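Local coordinates for HD domain protein (Enterococcus faecalis, PDB 4LRL) that hydrolyses deoxyribonucleoside triphosphates, probably dGTP among them, and is allosterically activated or inhibited by nucleotides that bind to it, at residues G74-T79 with P270-M275; K351-A356 with Y443-M448; V277-L282 with K345-R350. All blocks are in the same frame, centred on the assembly; numbering follows the deposited sequence.

In the fold
Followed from the N terminus, the contacts come in series, with none enclosing or crossing another. Contact 1 closes first and holds the longest loop: 190 residues, mainly helical, run between Gly74-Thr79 and the start of helix 270-291, and the nickel ligands His90, His134, Asp135 and Asp207 lie among them. Further along that helix, contact 3 opens; its 62-residue loop returns on helix 338-348. Contact 2 follows at once and joins strand 354-357 to strand 441-444 across 86 residues. Helix 270-291 thus serves contacts 1 and 3, while Tyr443 OH bonded to Pro270 O ties contact 2 to contact 1. All three touch the same dGTP.

Contact 1 (G74-T79 with P270-M275); sequences GTSSFT and PVSRGM. With DGT (2'-deoxyguanosine-5'-triphosphate), chain R; TTP (thymidine-5'-triphosphate), chain S.
Met275 sets its terminal methyl almost squarely on the Phe78 ring: CE lies 3.6 Å from the ring centroid and only 7° off the normal, a CH-pi contact over the face. The sulfur follows at a greater height, which makes this a Met-aromatic pair. Bends at chi2 and chi3 fold the methionine so that its methyl, not its sulfur, comes closest. Phe78 also meets Phe347 edge-to-face and packs on Arg68 of the second subunit, so this end of the contact is thoroughly buried.

Ser272 carries the polar middle. Its OG bonds Thr79 OG1 at 2.7 Å, with either hydroxyl able to donate. The threonine oxygen is placed there by a chi1 of -57°, which sets it beside its own backbone N, and it also touches Val271 CB at 3.5 Å. A water sits 2.6 Å from Ser272 OG and 3.0 Å from Ser76 OG, bridging the two serines.

Packing is looser at Thr75, which is partly exposed. Its CG2 comes no nearer to Met275 than 4.2 Å, at the backbone C. Its OG1 donates to Ser272 O over a longer 3.2 Å, from 56° out of the carbonyl plane and so away from the lone pairs.

Val271, also partly exposed, turns CG2 to the triphosphate of dGTP, and the dTTP O3' donates to Thr79 O at 2.6 Å. The hydroxyl network therefore ties Thr79, and with it the loop, to helix 270-291, while the Thr79 carbonyl accepts from dTTP, which is consistent with a loop whose position is coupled to nucleotide occupancy.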
# COMPACT_ATOMS: atom_id res chain seq x y z
N GLY C 74 12.59 21.44 -1.40
CA GLY C 74 12.72 22.74 -2.06
C GLY C 74 11.70 22.91 -3.16
O GLY C 74 10.52 23.14 -2.89
N THR C 75 12.17 22.75 -4.39
CA THR C 75 11.38 23.03 -5.56
C THR C 75 10.64 21.82 -6.08
O THR C 75 9.80 21.94 -6.97
CB THR C 75 12.27 23.57 -6.70
OG1 THR C 75 13.36 22.67 -6.91
CG2 THR C 75 12.80 24.98 -6.37
N SER C 76 10.93 20.65 -5.52
CA SER C 76 10.27 19.42 -5.94
C SER C 76 8.74 19.46 -5.85
O SER C 76 8.07 18.79 -6.63
CB SER C 76 10.79 18.22 -5.16
OG SER C 76 11.91 17.67 -5.83
N SER C 77 8.20 20.24 -4.93
CA SER C 77 6.76 20.33 -4.76
C SER C 77 6.07 20.89 -6.01
O SER C 77 4.86 20.72 -6.19
CB SER C 77 6.41 21.14 -3.52
OG SER C 77 6.67 22.53 -3.71
N PHE C 78 6.83 21.54 -6.88
CA PHE C 78 6.24 22.08 -8.11
C PHE C 78 5.95 20.97 -9.14
O PHE C 78 5.05 21.11 -9.98
CB PHE C 78 7.14 23.15 -8.70
CG PHE C 78 7.17 24.43 -7.90
CD1 PHE C 78 8.32 24.81 -7.22
CD2 PHE C 78 6.04 25.25 -7.84
CE1 PHE C 78 8.36 26.00 -6.47
CE2 PHE C 78 6.06 26.45 -7.09
CZ PHE C 78 7.24 26.82 -6.41
N THR C 79 6.71 19.87 -9.05
CA THR C 79 6.53 18.74 -9.95
C THR C 79 5.76 17.59 -9.28
O THR C 79 4.98 16.91 -9.94
CB THR C 79 7.88 18.23 -10.50
OG1 THR C 79 8.56 19.31 -11.15
CG2 THR C 79 7.67 17.11 -11.50
N PRO C 270 13.57 17.56 -14.49
CA PRO C 270 13.81 18.83 -15.22
C PRO C 270 12.88 19.98 -14.84
O PRO C 270 13.32 21.12 -14.78
CB PRO C 270 13.59 18.44 -16.69
CG PRO C 270 13.80 16.94 -16.73
CD PRO C 270 13.36 16.42 -15.40
N VAL C 271 11.61 19.70 -14.59
CA VAL C 271 10.68 20.79 -14.30
C VAL C 271 11.02 21.40 -12.94
O VAL C 271 11.07 22.62 -12.80
CB VAL C 271 9.22 20.33 -14.40
CG1 VAL C 271 8.27 21.42 -13.95
CG2 VAL C 271 8.90 19.90 -15.83
N SER C 272 11.32 20.55 -11.96
CA SER C 272 11.74 21.04 -10.64
C SER C 272 13.01 21.86 -10.74
O SER C 272 13.13 22.91 -10.10
CB SER C 272 11.98 19.87 -9.68
OG SER C 272 10.85 19.03 -9.69
N ARG C 273 13.96 21.38 -11.54
CA ARG C 273 15.19 22.11 -11.77
C ARG C 273 14.97 23.42 -12.54
O ARG C 273 15.71 24.39 -12.35
CB ARG C 273 16.22 21.22 -12.45
CG ARG C 273 16.77 20.13 -11.55
CD ARG C 273 18.07 19.64 -12.12
NE ARG C 273 17.87 18.57 -13.08
CZ ARG C 273 18.69 18.29 -14.09
NH1 ARG C 273 19.79 19.02 -14.31
NH2 ARG C 273 18.40 17.28 -14.90
N GLY C 274 13.94 23.45 -13.39
CA GLY C 274 13.50 24.68 -14.05
C GLY C 274 13.07 25.76 -13.07
O GLY C 274 13.38 26.94 -13.27
N MET C 275 12.37 25.37 -12.02
CA MET C 275 11.92 26.33 -11.00
C MET C 275 13.10 26.80 -10.15
O MET C 275 13.16 27.97 -9.73
CB MET C 275 10.82 25.72 -10.14
CG MET C 275 9.50 25.54 -10.87
SD MET C 275 8.78 27.12 -11.37
CE MET C 275 8.24 27.77 -9.79
PG DGT R . 3.78 20.67 -20.95
O1G DGT R . 3.72 19.16 -21.11
O2G DGT R . 4.22 21.40 -22.22
O3G DGT R . 2.58 21.28 -20.25
O3B DGT R . 4.99 21.00 -19.93
PB DGT R . 5.68 19.89 -19.00
O1B DGT R . 7.06 19.60 -19.54
O2B DGT R . 4.72 18.76 -18.75
O3A DGT R . 5.87 20.70 -17.63
PA DGT R . 4.71 21.08 -16.59
O1A DGT R . 5.02 22.46 -16.11
O2A DGT R . 3.33 20.78 -17.09
O5' DGT R . 5.02 20.09 -15.35
C5' DGT R . 5.26 18.70 -15.49
C4' DGT R . 4.46 17.91 -14.46
O4' DGT R . 4.45 18.52 -13.16
C3' DGT R . 2.98 17.87 -14.84
O3' DGT R . 2.72 16.93 -15.91
C2' DGT R . 2.30 17.56 -13.52
C1' DGT R . 3.26 18.12 -12.47
N9 DGT R . 2.67 19.26 -11.72
C8 DGT R . 2.60 19.35 -10.38
N7 DGT R . 2.02 20.52 -9.98
C5 DGT R . 1.71 21.20 -11.11
C6 DGT R . 1.07 22.50 -11.43
O6 DGT R . 0.66 23.29 -10.56
N1 DGT R . 0.94 22.83 -12.71
C2 DGT R . 1.34 22.04 -13.71
N2 DGT R . 1.15 22.49 -14.97
N3 DGT R . 1.94 20.84 -13.51
C4 DGT R . 2.15 20.37 -12.24
PA TTP S . 5.77 14.48 -16.31
O1A TTP S . 4.87 15.60 -16.79
O2A TTP S . 7.21 14.78 -15.98
O3A TTP S . 5.77 13.24 -17.35
PB TTP S . 4.51 12.59 -18.16
O1B TTP S . 3.37 12.37 -17.19
O2B TTP S . 5.02 11.36 -18.87
O3B TTP S . 4.02 13.69 -19.26
PG TTP S . 4.84 14.95 -19.89
O1G TTP S . 4.15 15.16 -21.23
O2G TTP S . 6.29 14.49 -20.00
O3G TTP S . 4.63 16.13 -18.96
O5' TTP S . 5.10 13.85 -15.00
C5' TTP S . 3.79 14.22 -14.54
C4' TTP S . 3.61 13.74 -13.11
O4' TTP S . 4.10 12.39 -13.00
C3' TTP S . 4.40 14.59 -12.13
O3' TTP S . 3.62 14.94 -10.99
C2' TTP S . 5.53 13.71 -11.66
C1' TTP S . 5.06 12.30 -11.95
N1 TTP S . 6.21 11.47 -12.33
C2 TTP S . 6.46 10.23 -11.66
O2 TTP S . 5.71 9.82 -10.74
N3 TTP S . 7.52 9.48 -12.02
C4 TTP S . 8.35 9.89 -13.01
O4 TTP S . 9.33 9.16 -13.32
C5 TTP S . 8.12 11.10 -13.68
C5M TTP S . 9.03 11.59 -14.79
C6 TTP S . 7.03 11.89 -13.32
O HOH W 1 11.36 16.77 -8.61

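Contact 2 (K351-A356 with Y443-M448); sequences KPLKSA and YFPKEM. With DGT (2'-deoxyguanosine-5'-triphosphate), chain R.
Ser355 lays its CB over one face of the Tyr443 ring, 3.5 Å from the centroid and 18° off the normal, displaced toward the CD2-CE2 rim. Its OG takes the position between backbone N and carbonyl carbon and is hydrogen-bonded to Arg441, while Tyr443 OH reaches Pro270 O. Leu353 O meets the same tyrosine at the ring edge, in its plane, and Leu353 CD1 packs on Tyr443 CB at 4.0 Å.

The backbones beneath form an antiparallel sheet, with 441-444 as the central strand between 354-357 and 387-389. Lys354 and Phe444 are a hydrogen-bonded pair: Lys354 N to Phe444 O and Phe444 N to Lys354 O each measure 2.7 Å. Ser355 and Tyr443 form the adjoining non-hydrogen-bonded pair, their side chains on the opposite face from those of Lys354 and Phe444.

Phe444 has a chi1 of 50°, which tucks CG between its own N and C and swings the ring back across the neighbouring strand. Lys354 O and Ser355 N consequently lie over one ring face, off centre. The ring runs alongside the Lys354 side chain, pointing the same way, with CE1 3.7 Å from Lys354 CB.

Beyond that wall Lys354 bends at chi2 (75°) and continues straight, bringing NZ to dGTP O1B at 2.7 Å. Lys446 is extended throughout, and its NZ donates to O2G over 3.3 Å. Lys354 NZ and Lys446 NZ, 5.9 Å apart, thus grip the beta- and gamma-phosphates of one triphosphate, and their charges are probably offset by it. Nearby, a water donates to Pro352 O and accepts from Lys446 N.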
# COMPACT_ATOMS: atom_id res chain seq x y z
N LYS C 351 6.13 29.20 -13.38
CA LYS C 351 6.43 29.33 -14.81
C LYS C 351 7.85 28.84 -15.00
O LYS C 351 8.75 29.65 -15.17
CB LYS C 351 6.34 30.78 -15.30
CG LYS C 351 5.09 31.54 -14.90
CD LYS C 351 3.88 31.03 -15.62
CE LYS C 351 2.68 31.94 -15.37
NZ LYS C 351 1.43 31.27 -15.80
N PRO C 352 8.05 27.51 -14.96
CA PRO C 352 9.44 27.08 -15.01
C PRO C 352 10.05 27.36 -16.37
O PRO C 352 9.32 27.49 -17.36
CB PRO C 352 9.37 25.57 -14.74
CG PRO C 352 7.88 25.22 -14.65
CD PRO C 352 7.11 26.40 -15.13
N LEU C 353 11.37 27.51 -16.40
CA LEU C 353 12.10 27.49 -17.66
C LEU C 353 12.01 26.08 -18.24
O LEU C 353 12.03 25.09 -17.50
CB LEU C 353 13.56 27.88 -17.44
CG LEU C 353 13.91 29.32 -17.05
CD1 LEU C 353 15.42 29.51 -17.06
CD2 LEU C 353 13.26 30.35 -17.97
N LYS C 354 11.90 25.99 -19.56
CA LYS C 354 11.95 24.72 -20.28
C LYS C 354 13.43 24.37 -20.49
O LYS C 354 14.30 25.23 -20.33
CB LYS C 354 11.22 24.88 -21.61
CG LYS C 354 10.80 23.59 -22.30
CD LYS C 354 9.59 22.90 -21.64
CE LYS C 354 9.35 21.52 -22.29
NZ LYS C 354 8.21 20.74 -21.71
N SER C 355 13.72 23.12 -20.84
CA SER C 355 15.10 22.67 -21.06
C SER C 355 15.25 21.60 -22.13
O SER C 355 14.31 20.88 -22.47
CB SER C 355 15.72 22.16 -19.77
OG SER C 355 15.07 20.97 -19.33
N ALA C 356 16.47 21.50 -22.66
CA ALA C 356 16.83 20.46 -23.60
C ALA C 356 18.16 19.87 -23.16
O ALA C 356 19.03 20.59 -22.69
CB ALA C 356 16.94 21.04 -25.02
N TYR C 443 18.59 25.59 -20.28
CA TYR C 443 17.28 26.04 -19.87
C TYR C 443 16.93 27.31 -20.62
O TYR C 443 17.79 28.14 -20.85
CB TYR C 443 17.24 26.25 -18.35
CG TYR C 443 17.03 24.97 -17.58
CD1 TYR C 443 18.12 24.20 -17.15
CD2 TYR C 443 15.75 24.52 -17.29
CE1 TYR C 443 17.92 23.00 -16.43
CE2 TYR C 443 15.54 23.34 -16.59
CZ TYR C 443 16.62 22.58 -16.16
OH TYR C 443 16.38 21.41 -15.47
N PHE C 444 15.66 27.45 -20.98
CA PHE C 444 15.20 28.59 -21.78
C PHE C 444 13.72 28.83 -21.54
O PHE C 444 13.01 27.92 -21.10
CB PHE C 444 15.46 28.35 -23.27
CG PHE C 444 14.97 27.02 -23.77
CD1 PHE C 444 13.66 26.87 -24.22
CD2 PHE C 444 15.83 25.92 -23.81
CE1 PHE C 444 13.20 25.63 -24.69
CE2 PHE C 444 15.38 24.68 -24.27
CZ PHE C 444 14.06 24.53 -24.72
N PRO C 445 13.24 30.06 -21.84
CA PRO C 445 11.81 30.31 -21.66
C PRO C 445 10.99 29.42 -22.57
O PRO C 445 11.34 29.24 -23.74
CB PRO C 445 11.64 31.78 -22.05
CG PRO C 445 13.01 32.36 -21.85
CD PRO C 445 13.94 31.28 -22.29
N LYS C 446 9.93 28.84 -22.01
CA LYS C 446 8.96 28.06 -22.77
C LYS C 446 8.46 28.81 -24.00
O LYS C 446 8.31 28.22 -25.08
CB LYS C 446 7.78 27.66 -21.87
CG LYS C 446 6.82 26.67 -22.52
CD LYS C 446 5.71 26.18 -21.57
CE LYS C 446 4.62 25.46 -22.37
NZ LYS C 446 3.77 24.55 -21.54
N GLU C 447 8.22 30.12 -23.85
CA GLU C 447 7.65 30.91 -24.95
C GLU C 447 8.53 30.96 -26.21
O GLU C 447 8.06 31.38 -27.27
CB GLU C 447 7.16 32.31 -24.51
CG GLU C 447 8.00 33.06 -23.48
CD GLU C 447 7.70 32.64 -22.04
OE1 GLU C 447 7.01 33.40 -21.32
OE2 GLU C 447 8.17 31.56 -21.63
N MET C 448 9.77 30.48 -26.10
CA MET C 448 10.65 30.35 -27.26
C MET C 448 10.15 29.28 -28.23
O MET C 448 10.44 29.35 -29.43
CB MET C 448 12.08 30.00 -26.84
CG MET C 448 12.86 31.12 -26.14
SD MET C 448 12.94 32.69 -27.03
CE MET C 448 13.84 32.23 -28.51
PG DGT R . 3.78 20.67 -20.95
O1G DGT R . 3.72 19.16 -21.11
O2G DGT R . 4.22 21.40 -22.22
O3G DGT R . 2.58 21.28 -20.25
O3B DGT R . 4.99 21.00 -19.93
PB DGT R . 5.68 19.89 -19.00
O1B DGT R . 7.06 19.60 -19.54
O2B DGT R . 4.72 18.76 -18.75
O3A DGT R . 5.87 20.70 -17.63
PA DGT R . 4.71 21.08 -16.59
O1A DGT R . 5.02 22.46 -16.11
O2A DGT R . 3.33 20.78 -17.09
O5' DGT R . 5.02 20.09 -15.35
C5' DGT R . 5.26 18.70 -15.49
C4' DGT R . 4.46 17.91 -14.46
O4' DGT R . 4.45 18.52 -13.16
C3' DGT R . 2.98 17.87 -14.84
O3' DGT R . 2.72 16.93 -15.91
C2' DGT R . 2.30 17.56 -13.52
C1' DGT R . 3.26 18.12 -12.47
N9 DGT R . 2.67 19.26 -11.72
C8 DGT R . 2.60 19.35 -10.38
N7 DGT R . 2.02 20.52 -9.98
C5 DGT R . 1.71 21.20 -11.11
C6 DGT R . 1.07 22.50 -11.43
O6 DGT R . 0.66 23.29 -10.56
N1 DGT R . 0.94 22.83 -12.71
C2 DGT R . 1.34 22.04 -13.71
N2 DGT R . 1.15 22.49 -14.97
N3 DGT R . 1.94 20.84 -13.51
C4 DGT R . 2.15 20.37 -12.24
O HOH W 2 9.07 29.41 -19.27

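Contact 3 (V277-L282 with K345-R350); sequences VILDHL and KRFLMR. With DGT (2'-deoxyguanosine-5'-triphosphate), chain R.
Phe347 fits against three residues of helix 270-291, and its atoms can be followed one by one from CB to CZ. CB meets Ile278 CG2 at 3.9 Å and, on the next turn of that helix, Leu282 CD2 at 4.1 Å. With CG anti to the backbone N (chi1 -168°), the ring is carried along Leu279: CD1 lies 3.8 Å from Leu279 CB, and CE1 approaches the same CB to 3.6 Å. At the tip, CZ reaches Leu279 CD1, the methyl that sits over one ring face, 4.2 Å from the centroid and 18° off its normal. Ile278 CG2 stands instead near the ring plane, at the edge. The join between the helices is wholly apolar; Arg346 contributes its CB to Ile278 but sends its guanidinium to Asp342 and Glu447.

Helix 338-348 ends just beyond, and Arg350, with positive phi, leads an extended side chain into the dGTP site. Phe78 O accepts from NE; NH2 bonds O1A of dGTP at 2.7 Å and NH1 bonds O5' at 2.9 Å, while guanine covers one guanidinium face. Arg350 thus lines the dGTP site between base and alpha-phosphate, a pocket at the subunit interface to which Lys38, Asn60, Gln65 and Arg68 of the second subunit also contribute.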
# COMPACT_ATOMS: atom_id res chain seq x y z
N VAL C 277 16.22 27.09 -11.20
CA VAL C 277 16.93 28.06 -12.02
C VAL C 277 16.31 29.45 -11.88
O VAL C 277 17.03 30.43 -11.75
CB VAL C 277 17.04 27.62 -13.52
CG1 VAL C 277 17.51 28.78 -14.39
CG2 VAL C 277 18.00 26.45 -13.68
N ILE C 278 14.98 29.53 -11.88
CA ILE C 278 14.29 30.81 -11.72
C ILE C 278 14.54 31.41 -10.33
O ILE C 278 14.84 32.60 -10.21
CB ILE C 278 12.78 30.69 -12.03
CG1 ILE C 278 12.58 30.80 -13.54
CG2 ILE C 278 11.96 31.78 -11.31
CD1 ILE C 278 11.45 29.98 -14.03
N LEU C 279 14.43 30.58 -9.30
CA LEU C 279 14.76 31.01 -7.95
C LEU C 279 16.22 31.52 -7.86
O LEU C 279 16.48 32.55 -7.24
CB LEU C 279 14.54 29.85 -6.97
CG LEU C 279 14.95 30.02 -5.50
CD1 LEU C 279 14.11 31.10 -4.81
CD2 LEU C 279 14.79 28.69 -4.78
N ASP C 280 17.15 30.79 -8.48
CA ASP C 280 18.56 31.14 -8.43
C ASP C 280 18.77 32.54 -8.99
O ASP C 280 19.39 33.40 -8.36
CB ASP C 280 19.40 30.10 -9.19
CG ASP C 280 20.90 30.42 -9.19
OD1 ASP C 280 21.65 29.75 -8.47
OD2 ASP C 280 21.34 31.34 -9.91
N HIS C 281 18.22 32.77 -10.18
CA HIS C 281 18.42 34.02 -10.89
C HIS C 281 17.67 35.18 -10.24
O HIS C 281 18.14 36.32 -10.25
CB HIS C 281 18.01 33.84 -12.34
CG HIS C 281 18.93 32.95 -13.12
ND1 HIS C 281 18.65 32.54 -14.40
CD2 HIS C 281 20.12 32.40 -12.79
CE1 HIS C 281 19.65 31.78 -14.84
NE2 HIS C 281 20.55 31.68 -13.88
N LEU C 282 16.50 34.86 -9.68
CA LEU C 282 15.71 35.80 -8.90
C LEU C 282 16.49 36.35 -7.70
O LEU C 282 16.53 37.55 -7.48
CB LEU C 282 14.43 35.13 -8.42
CG LEU C 282 13.52 35.83 -7.40
CD1 LEU C 282 13.02 37.13 -7.96
CD2 LEU C 282 12.36 34.89 -7.01
N LYS C 345 7.38 36.78 -10.25
CA LYS C 345 6.09 36.26 -10.73
C LYS C 345 6.24 34.80 -11.20
O LYS C 345 5.40 33.95 -10.87
CB LYS C 345 5.49 37.15 -11.83
CG LYS C 345 4.05 36.80 -12.16
CD LYS C 345 3.29 37.96 -12.82
CE LYS C 345 1.76 37.78 -12.65
NZ LYS C 345 0.92 38.91 -13.18
N ARG C 346 7.31 34.52 -11.94
CA ARG C 346 7.53 33.16 -12.46
C ARG C 346 7.68 32.12 -11.37
O ARG C 346 7.24 30.98 -11.55
CB ARG C 346 8.70 33.12 -13.46
CG ARG C 346 8.40 33.92 -14.73
CD ARG C 346 9.62 34.10 -15.64
NE ARG C 346 9.47 33.29 -16.84
CZ ARG C 346 9.16 33.75 -18.04
NH1 ARG C 346 8.98 35.05 -18.23
NH2 ARG C 346 9.06 32.92 -19.06
N PHE C 347 8.28 32.51 -10.25
CA PHE C 347 8.43 31.62 -9.10
C PHE C 347 7.16 31.46 -8.27
O PHE C 347 6.84 30.36 -7.82
CB PHE C 347 9.57 32.05 -8.18
CG PHE C 347 9.93 31.01 -7.14
CD1 PHE C 347 10.77 29.95 -7.47
CD2 PHE C 347 9.40 31.08 -5.85
CE1 PHE C 347 11.09 28.98 -6.51
CE2 PHE C 347 9.71 30.11 -4.89
CZ PHE C 347 10.55 29.06 -5.22
N LEU C 348 6.44 32.55 -8.04
CA LEU C 348 5.19 32.47 -7.29
C LEU C 348 4.08 31.78 -8.07
O LEU C 348 3.28 31.05 -7.50
CB LEU C 348 4.74 33.85 -6.82
CG LEU C 348 5.63 34.52 -5.77
CD1 LEU C 348 5.31 36.02 -5.71
CD2 LEU C 348 5.54 33.85 -4.38
N MET C 349 4.06 32.01 -9.38
CA MET C 349 2.97 31.55 -10.26
C MET C 349 3.27 30.23 -11.02
O MET C 349 2.44 29.76 -11.80
CB MET C 349 2.58 32.66 -11.27
CG MET C 349 2.14 34.01 -10.66
SD MET C 349 1.26 33.83 -9.10
CE MET C 349 0.95 35.54 -8.63
N ARG C 350 4.47 29.67 -10.79
CA ARG C 350 4.94 28.43 -11.42
C ARG C 350 5.07 28.54 -12.93
O ARG C 350 4.22 28.04 -13.68
CB ARG C 350 4.09 27.21 -11.00
CG ARG C 350 4.70 25.85 -11.39
CD ARG C 350 3.73 24.70 -11.18
NE ARG C 350 4.30 23.38 -11.49
CZ ARG C 350 4.52 22.90 -12.72
NH1 ARG C 350 5.03 21.69 -12.88
NH2 ARG C 350 4.25 23.63 -13.81
PG DGT R . 3.78 20.67 -20.95
O1G DGT R . 3.72 19.16 -21.11
O2G DGT R . 4.22 21.40 -22.22
O3G DGT R . 2.58 21.28 -20.25
O3B DGT R . 4.99 21.00 -19.93
PB DGT R . 5.68 19.89 -19.00
O1B DGT R . 7.06 19.60 -19.54
O2B DGT R . 4.72 18.76 -18.75
O3A DGT R . 5.87 20.70 -17.63
PA DGT R . 4.71 21.08 -16.59
O1A DGT R . 5.02 22.46 -16.11
O2A DGT R . 3.33 20.78 -17.09
O5' DGT R . 5.02 20.09 -15.35
C5' DGT R . 5.26 18.70 -15.49
C4' DGT R . 4.46 17.91 -14.46
O4' DGT R . 4.45 18.52 -13.16
C3' DGT R . 2.98 17.87 -14.84
O3' DGT R . 2.72 16.93 -15.91
C2' DGT R . 2.30 17.56 -13.52
C1' DGT R . 3.26 18.12 -12.47
N9 DGT R . 2.67 19.26 -11.72
C8 DGT R . 2.60 19.35 -10.38
N7 DGT R . 2.02 20.52 -9.98
C5 DGT R . 1.71 21.20 -11.11
C6 DGT R . 1.07 22.50 -11.43
O6 DGT R . 0.66 23.29 -10.56
N1 DGT R . 0.94 22.83 -12.71
C2 DGT R . 1.34 22.04 -13.71
N2 DGT R . 1.15 22.49 -14.97
N3 DGT R . 1.94 20.84 -13.51
C4 DGT R . 2.15 20.37 -12.24